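Putative membrane protein (Corynebacterium diphtheriae NCTC 13129, PDB 3C8I) is of unknown function but belongs to the DUF3239 family, this chain being the C-terminal part of a predicted membrane protein. Local coordinates at residues B[18-32]-B[118-132]. Sequence-based numbering, arbitrary orientation.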
loop_
_atom_site.group_PDB
_atom_site.type_symbol
_atom_site.label_atom_id
_atom_site.label_comp_id
_atom_site.label_asym_id
_atom_site.label_seq_id
_atom_site.Cartn_x
_atom_site.Cartn_y
_atom_site.Cartn_z
ATOM N N PRO B 18 -0.009 -16.814 16.495
ATOM C CA PRO B 18 1.359 -17.268 16.261
ATOM C C PRO B 18 1.863 -16.845 14.879
ATOM O O PRO B 18 1.090 -16.841 13.907
ATOM C CB PRO B 18 1.242 -18.782 16.334
ATOM C CG PRO B 18 -0.146 -19.064 15.936
ATOM C CD PRO B 18 -0.979 -17.922 16.396
ATOM N N ALA B 19 3.135 -16.483 14.815
ATOM C CA ALA B 19 3.836 -16.293 13.548
ATOM C C ALA B 19 5.216 -16.962 13.633
ATOM O O ALA B 19 5.717 -17.249 14.736
ATOM C CB ALA B 19 3.940 -14.783 13.183
ATOM N N MET B 20 5.814 -17.227 12.482
ATOM C CA MET B 20 7.048 -17.976 12.403
ATOM C C MET B 20 7.801 -17.579 11.143
ATOM O O MET B 20 7.190 -17.331 10.092
ATOM C CB MET B 20 6.696 -19.481 12.360
ATOM C CG MET B 20 7.876 -20.471 12.480
ATOM S SD MET B 20 7.277 -22.197 12.677
ATOM C CE MET B 20 6.321 -22.021 14.141
ATOM N N ILE B 21 9.130 -17.570 11.229
ATOM C CA ILE B 21 9.964 -17.267 10.068
ATOM C C ILE B 21 9.881 -18.446 9.106
ATOM O O ILE B 21 10.232 -19.584 9.457
ATOM C CB ILE B 21 11.434 -16.965 10.414
ATOM C CG1 ILE B 21 11.552 -15.820 11.434
ATOM C CG2 ILE B 21 12.238 -16.700 9.106
ATOM C CD1 ILE B 21 13.012 -15.515 11.868
ATOM N N ALA B 22 9.414 -18.157 7.893
ATOM C CA ALA B 22 9.175 -19.174 6.855
ATOM C C ALA B 22 10.269 -19.159 5.790
ATOM O O ALA B 22 10.478 -20.157 5.084
ATOM C CB ALA B 22 7.782 -18.947 6.217
ATOM N N GLU B 23 10.968 -18.036 5.668
ATOM C CA GLU B 23 12.030 -17.889 4.696
ATOM C C GLU B 23 12.946 -16.729 5.080
ATOM O O GLU B 23 12.486 -15.699 5.595
ATOM C CB GLU B 23 11.435 -17.672 3.301
ATOM C CG GLU B 23 12.460 -17.206 2.265
ATOM C CD GLU B 23 11.842 -16.911 0.930
ATOM O OE1 GLU B 23 11.546 -17.889 0.220
ATOM O OE2 GLU B 23 11.661 -15.712 0.599
ATOM N N VAL B 24 14.245 -16.905 4.829
ATOM C CA VAL B 24 15.252 -15.902 5.153
ATOM C C VAL B 24 16.087 -15.584 3.918
ATOM O O VAL B 24 16.576 -16.493 3.243
ATOM C CB VAL B 24 16.150 -16.385 6.316
ATOM C CG1 VAL B 24 17.374 -15.478 6.488
ATOM C CG2 VAL B 24 15.334 -16.465 7.615
ATOM N N ASN B 25 16.238 -14.292 3.632
ATOM C CA ASN B 25 16.918 -13.788 2.434
ATOM C C ASN B 25 17.956 -12.747 2.871
ATOM O O ASN B 25 17.966 -12.344 4.029
ATOM C CB ASN B 25 15.885 -13.177 1.472
ATOM C CG ASN B 25 14.740 -14.144 1.138
ATOM O OD1 ASN B 25 14.958 -15.173 0.525
ATOM N ND2 ASN B 25 13.521 -13.805 1.549
ATOM N N PRO B 26 18.856 -12.320 1.970
ATOM C CA PRO B 26 19.821 -11.304 2.406
ATOM C C PRO B 26 19.215 -10.008 2.955
ATOM O O PRO B 26 19.685 -9.498 3.966
ATOM C CB PRO B 26 20.642 -11.043 1.140
ATOM C CG PRO B 26 20.535 -12.312 0.361
ATOM C CD PRO B 26 19.128 -12.774 0.592
ATOM N N ARG B 27 18.176 -9.483 2.316
ATOM C CA ARG B 27 17.628 -8.188 2.718
ATOM C C ARG B 27 16.378 -8.257 3.606
ATOM O O ARG B 27 15.990 -7.239 4.180
ATOM C CB ARG B 27 17.305 -7.348 1.481
ATOM C CG ARG B 27 18.526 -7.082 0.611
ATOM C CD ARG B 27 18.539 -5.648 0.084
ATOM N NE ARG B 27 19.768 -5.410 -0.661
ATOM C CZ ARG B 27 20.016 -5.901 -1.871
ATOM N NH1 ARG B 27 19.104 -6.654 -2.499
ATOM N NH2 ARG B 27 21.180 -5.635 -2.464
ATOM N N ASP B 28 15.739 -9.426 3.693
ATOM C CA ASP B 28 14.517 -9.552 4.474
ATOM C C ASP B 28 14.163 -11.002 4.814
ATOM O O ASP B 28 14.866 -11.933 4.442
ATOM C CB ASP B 28 13.346 -8.841 3.771
ATOM C CG ASP B 28 12.831 -9.591 2.563
ATOM O OD1 ASP B 28 13.641 -10.183 1.831
ATOM O OD2 ASP B 28 11.591 -9.570 2.341
ATOM N N MET B 29 13.089 -11.154 5.581
ATOM C CA MET B 29 12.538 -12.439 5.930
ATOM C C MET B 29 11.042 -12.476 5.641
ATOM O O MET B 29 10.381 -11.441 5.543
ATOM C CB MET B 29 12.808 -12.762 7.410
ATOM C CG MET B 29 12.059 -11.944 8.466
ATOM S SD MET B 29 12.926 -12.005 10.108
ATOM C CE MET B 29 13.663 -10.373 10.213
ATOM N N VAL B 30 10.509 -13.678 5.513
ATOM C CA VAL B 30 9.080 -13.861 5.322
ATOM C C VAL B 30 8.547 -14.571 6.543
ATOM O O VAL B 30 9.063 -15.607 6.947
ATOM C CB VAL B 30 8.738 -14.662 4.028
ATOM C CG1 VAL B 30 7.224 -14.965 3.939
ATOM C CG2 VAL B 30 9.168 -13.904 2.798
ATOM N N VAL B 31 7.539 -13.971 7.163
ATOM C CA VAL B 31 6.897 -14.548 8.311
ATOM C C VAL B 31 5.530 -15.068 7.860
ATOM O O VAL B 31 4.891 -14.495 6.969
ATOM C CB VAL B 31 6.831 -13.534 9.477
ATOM C CG1 VAL B 31 6.221 -14.157 10.706
ATOM C CG2 VAL B 31 8.236 -13.016 9.817
ATOM N N MET B 32 5.116 -16.190 8.439
ATOM C CA MET B 32 3.788 -16.772 8.210
ATOM C C MET B 32 3.068 -16.746 9.539
ATOM O O MET B 32 3.655 -17.121 10.550
ATOM C CB MET B 32 3.910 -18.226 7.718
ATOM C CG MET B 32 2.559 -18.938 7.399
ATOM S SD MET B 32 2.724 -20.698 6.863
ATOM C CE MET B 32 3.511 -20.393 5.336
ATOM N N TRP B 118 0.501 -23.241 17.622
ATOM C CA TRP B 118 1.918 -23.315 17.270
ATOM C C TRP B 118 2.191 -24.520 16.377
ATOM O O TRP B 118 2.816 -24.392 15.340
ATOM C CB TRP B 118 2.827 -23.354 18.505
ATOM C CG TRP B 118 2.995 -22.014 19.172
ATOM C CD1 TRP B 118 2.608 -21.680 20.424
ATOM C CD2 TRP B 118 3.595 -20.852 18.606
ATOM N NE1 TRP B 118 2.920 -20.365 20.686
ATOM C CE2 TRP B 118 3.536 -19.832 19.582
ATOM C CE3 TRP B 118 4.174 -20.565 17.362
ATOM C CZ2 TRP B 118 4.028 -18.534 19.352
ATOM C CZ3 TRP B 118 4.673 -19.272 17.131
ATOM C CH2 TRP B 118 4.585 -18.272 18.118
ATOM N N THR B 119 1.694 -25.687 16.761
ATOM C CA THR B 119 1.967 -26.888 15.982
ATOM C C THR B 119 1.293 -26.839 14.585
ATOM O O THR B 119 1.923 -27.161 13.571
ATOM C CB THR B 119 1.665 -28.185 16.816
ATOM O OG1 THR B 119 0.250 -28.337 16.989
ATOM C CG2 THR B 119 2.328 -28.120 18.178
ATOM N N THR B 120 0.042 -26.392 14.514
ATOM C CA THR B 120 -0.624 -26.153 13.218
ATOM C C THR B 120 0.199 -25.251 12.286
ATOM O O THR B 120 0.367 -25.543 11.098
ATOM C CB THR B 120 -2.037 -25.512 13.407
ATOM O OG1 THR B 120 -2.912 -26.455 14.043
ATOM C CG2 THR B 120 -2.648 -25.081 12.053
ATOM N N LEU B 121 0.716 -24.146 12.827
ATOM C CA LEU B 121 1.569 -23.253 12.037
ATOM C C LEU B 121 2.859 -23.965 11.595
ATOM O O LEU B 121 3.212 -23.919 10.423
ATOM C CB LEU B 121 1.888 -21.968 12.810
ATOM C CG LEU B 121 2.776 -20.930 12.099
ATOM C CD1 LEU B 121 2.220 -20.522 10.715
ATOM C CD2 LEU B 121 2.976 -19.742 13.002
ATOM N N SER B 122 3.548 -24.627 12.539
ATOM C CA SER B 122 4.778 -25.347 12.219
ATOM C C SER B 122 4.557 -26.368 11.111
ATOM O O SER B 122 5.351 -26.458 10.181
ATOM C CB SER B 122 5.330 -26.044 13.456
ATOM O OG SER B 122 5.647 -25.082 14.451
ATOM N N LYS B 123 3.461 -27.111 11.202
ATOM C CA LYS B 123 3.133 -28.122 10.185
ATOM C C LYS B 123 2.822 -27.557 8.819
ATOM O O LYS B 123 2.812 -28.299 7.850
ATOM C CB LYS B 123 1.970 -29.001 10.652
ATOM C CG LYS B 123 2.431 -30.191 11.436
ATOM C CD LYS B 123 1.486 -30.577 12.570
ATOM C CE LYS B 123 1.984 -30.018 13.899
ATOM N NZ LYS B 123 0.875 -29.634 14.836
ATOM N N ASN B 124 2.571 -26.246 8.734
ATOM C CA ASN B 124 2.192 -25.617 7.477
ATOM C C ASN B 124 3.211 -24.614 6.946
ATOM O O ASN B 124 2.966 -23.972 5.926
ATOM C CB ASN B 124 0.808 -24.979 7.634
ATOM C CG ASN B 124 -0.313 -26.027 7.691
ATOM O OD1 ASN B 124 -0.644 -26.630 6.671
ATOM N ND2 ASN B 124 -0.891 -26.242 8.870
ATOM N N LEU B 125 4.367 -24.505 7.603
ATOM C CA LEU B 125 5.421 -23.598 7.132
ATOM C C LEU B 125 5.810 -23.896 5.709
ATOM O O LEU B 125 6.153 -22.984 4.944
ATOM C CB LEU B 125 6.696 -23.697 7.978
ATOM C CG LEU B 125 7.012 -22.744 9.115
ATOM C CD1 LEU B 125 8.554 -22.764 9.329
ATOM C CD2 LEU B 125 6.446 -21.288 8.967
ATOM N N ASN B 126 5.791 -25.192 5.378
ATOM C CA ASN B 126 6.131 -25.662 4.037
ATOM C C ASN B 126 5.130 -25.266 2.954
ATOM O O ASN B 126 5.453 -25.336 1.766
ATOM C CB ASN B 126 6.438 -27.193 4.023
ATOM C CG ASN B 126 5.289 -28.066 4.570
ATOM O OD1 ASN B 126 4.109 -27.761 4.399
ATOM N ND2 ASN B 126 5.652 -29.194 5.200
ATOM N N LYS B 127 3.944 -24.777 3.341
ATOM C CA LYS B 127 2.964 -24.271 2.356
ATOM C C LYS B 127 3.223 -22.834 1.899
ATOM O O LYS B 127 2.391 -22.268 1.193
ATOM C CB LYS B 127 1.520 -24.395 2.877
ATOM C CG LYS B 127 1.084 -25.819 3.182
ATOM C CD LYS B 127 -0.437 -25.960 3.246
ATOM C CE LYS B 127 -0.893 -27.402 3.547
ATOM N NZ LYS B 127 0.031 -28.508 3.061
ATOM N N LEU B 128 4.367 -22.255 2.267
ATOM C CA LEU B 128 4.724 -20.883 1.878
ATOM C C LEU B 128 4.436 -20.551 0.418
ATOM O O LEU B 128 3.911 -19.501 0.094
ATOM C CB LEU B 128 6.212 -20.607 2.183
ATOM C CG LEU B 128 6.825 -19.243 1.812
ATOM C CD1 LEU B 128 6.128 -18.111 2.552
ATOM C CD2 LEU B 128 8.348 -19.221 2.097
ATOM N N ASP B 129 4.813 -21.438 -0.488
ATOM C CA ASP B 129 4.640 -21.113 -1.900
ATOM C C ASP B 129 3.175 -21.158 -2.300
ATOM O O ASP B 129 2.748 -20.299 -3.030
ATOM C CB ASP B 129 5.547 -21.986 -2.769
ATOM C CG ASP B 129 7.018 -21.613 -2.592
ATOM O OD1 ASP B 129 7.362 -20.437 -2.883
ATOM O OD2 ASP B 129 7.816 -22.465 -2.131
ATOM N N GLN B 130 2.397 -22.108 -1.777
ATOM C CA GLN B 130 0.940 -22.074 -1.952
ATOM C C GLN B 130 0.346 -20.740 -1.464
ATOM O O GLN B 130 -0.446 -20.111 -2.180
ATOM C CB GLN B 130 0.266 -23.234 -1.221
ATOM C CG GLN B 130 0.516 -24.618 -1.817
ATOM C CD GLN B 130 -0.111 -25.714 -0.954
ATOM O OE1 GLN B 130 -1.295 -25.636 -0.583
ATOM N NE2 GLN B 130 0.683 -26.725 -0.612
ATOM N N VAL B 131 0.742 -20.294 -0.264
ATOM C CA VAL B 131 0.216 -19.017 0.277
ATOM C C VAL B 131 0.586 -17.861 -0.619
ATOM O O VAL B 131 -0.250 -17.007 -0.937
ATOM C CB VAL B 131 0.713 -18.682 1.709
ATOM C CG1 VAL B 131 0.075 -17.356 2.177
ATOM C CG2 VAL B 131 0.387 -19.799 2.650
ATOM N N ARG B 132 1.838 -17.830 -1.057
ATOM C CA ARG B 132 2.261 -16.739 -1.936
ATOM C C ARG B 132 1.620 -16.821 -3.332
ATOM O O ARG B 132 1.681 -15.846 -4.063
ATOM C CB ARG B 132 3.792 -16.656 -2.030
ATOM C CG ARG B 132 4.440 -16.253 -0.698
ATOM C CD ARG B 132 5.882 -15.784 -0.857
ATOM N NE ARG B 132 6.795 -16.855 -1.242
ATOM C CZ ARG B 132 8.122 -16.813 -1.105
ATOM N NH1 ARG B 132 8.725 -15.751 -0.593
ATOM N NH2 ARG B 132 8.858 -17.852 -1.488
#
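Glu23 and Arg132 form the polar end of a contact in which helices 115-124 and 128-132 pack on one face of an antiparallel sheet, over the hairpin of strands 16-24 and 29-36. A classic beta bulge, with Ala22 and Glu23 both facing Val30, directs both residues' CB atoms toward the helices. The guanidinium of Arg132 meets the Glu23 carboxylate through both terminal nitrogens, one to each oxygen: NH1 lies 3.2 Å from Glu23 OE2 and NH2 3.2 Å from Glu23 OE1. The carboxylate and guanidinium planes are turned 62° apart, and NH1 approaches OE2 from above the carboxylate plane. Asn25 ND2 reaches the same OE2 from the opposite face, at 2.8 Å, giving that oxygen two donors. Arg132 NH2 also bridges to Asp129 OD1, which lies in the guanidinium plane, while Arg27 of the second subunit supplies another cation to Glu23 OE1.

The rest is largely apolar packing. Leu128 spreads CD1 against Val30 CG1 and CD2 against Glu23 CB. Met32 is extended to SD, then bends (chi3 -68°), bringing CE to 3.7 Å from Leu128 N, whose hydrogen bond goes to Leu125 O. The Met20 side chain crosses that of Leu125 at about a right angle, with Met20 SD 3.6 Å from Leu125 CG. Trp118 NE1 is satisfied by Glu110 O; one face of its six-membered ring receives a CH-pi contact from Pro18 CB, 3.6 Å from the centroid and 14° off the normal.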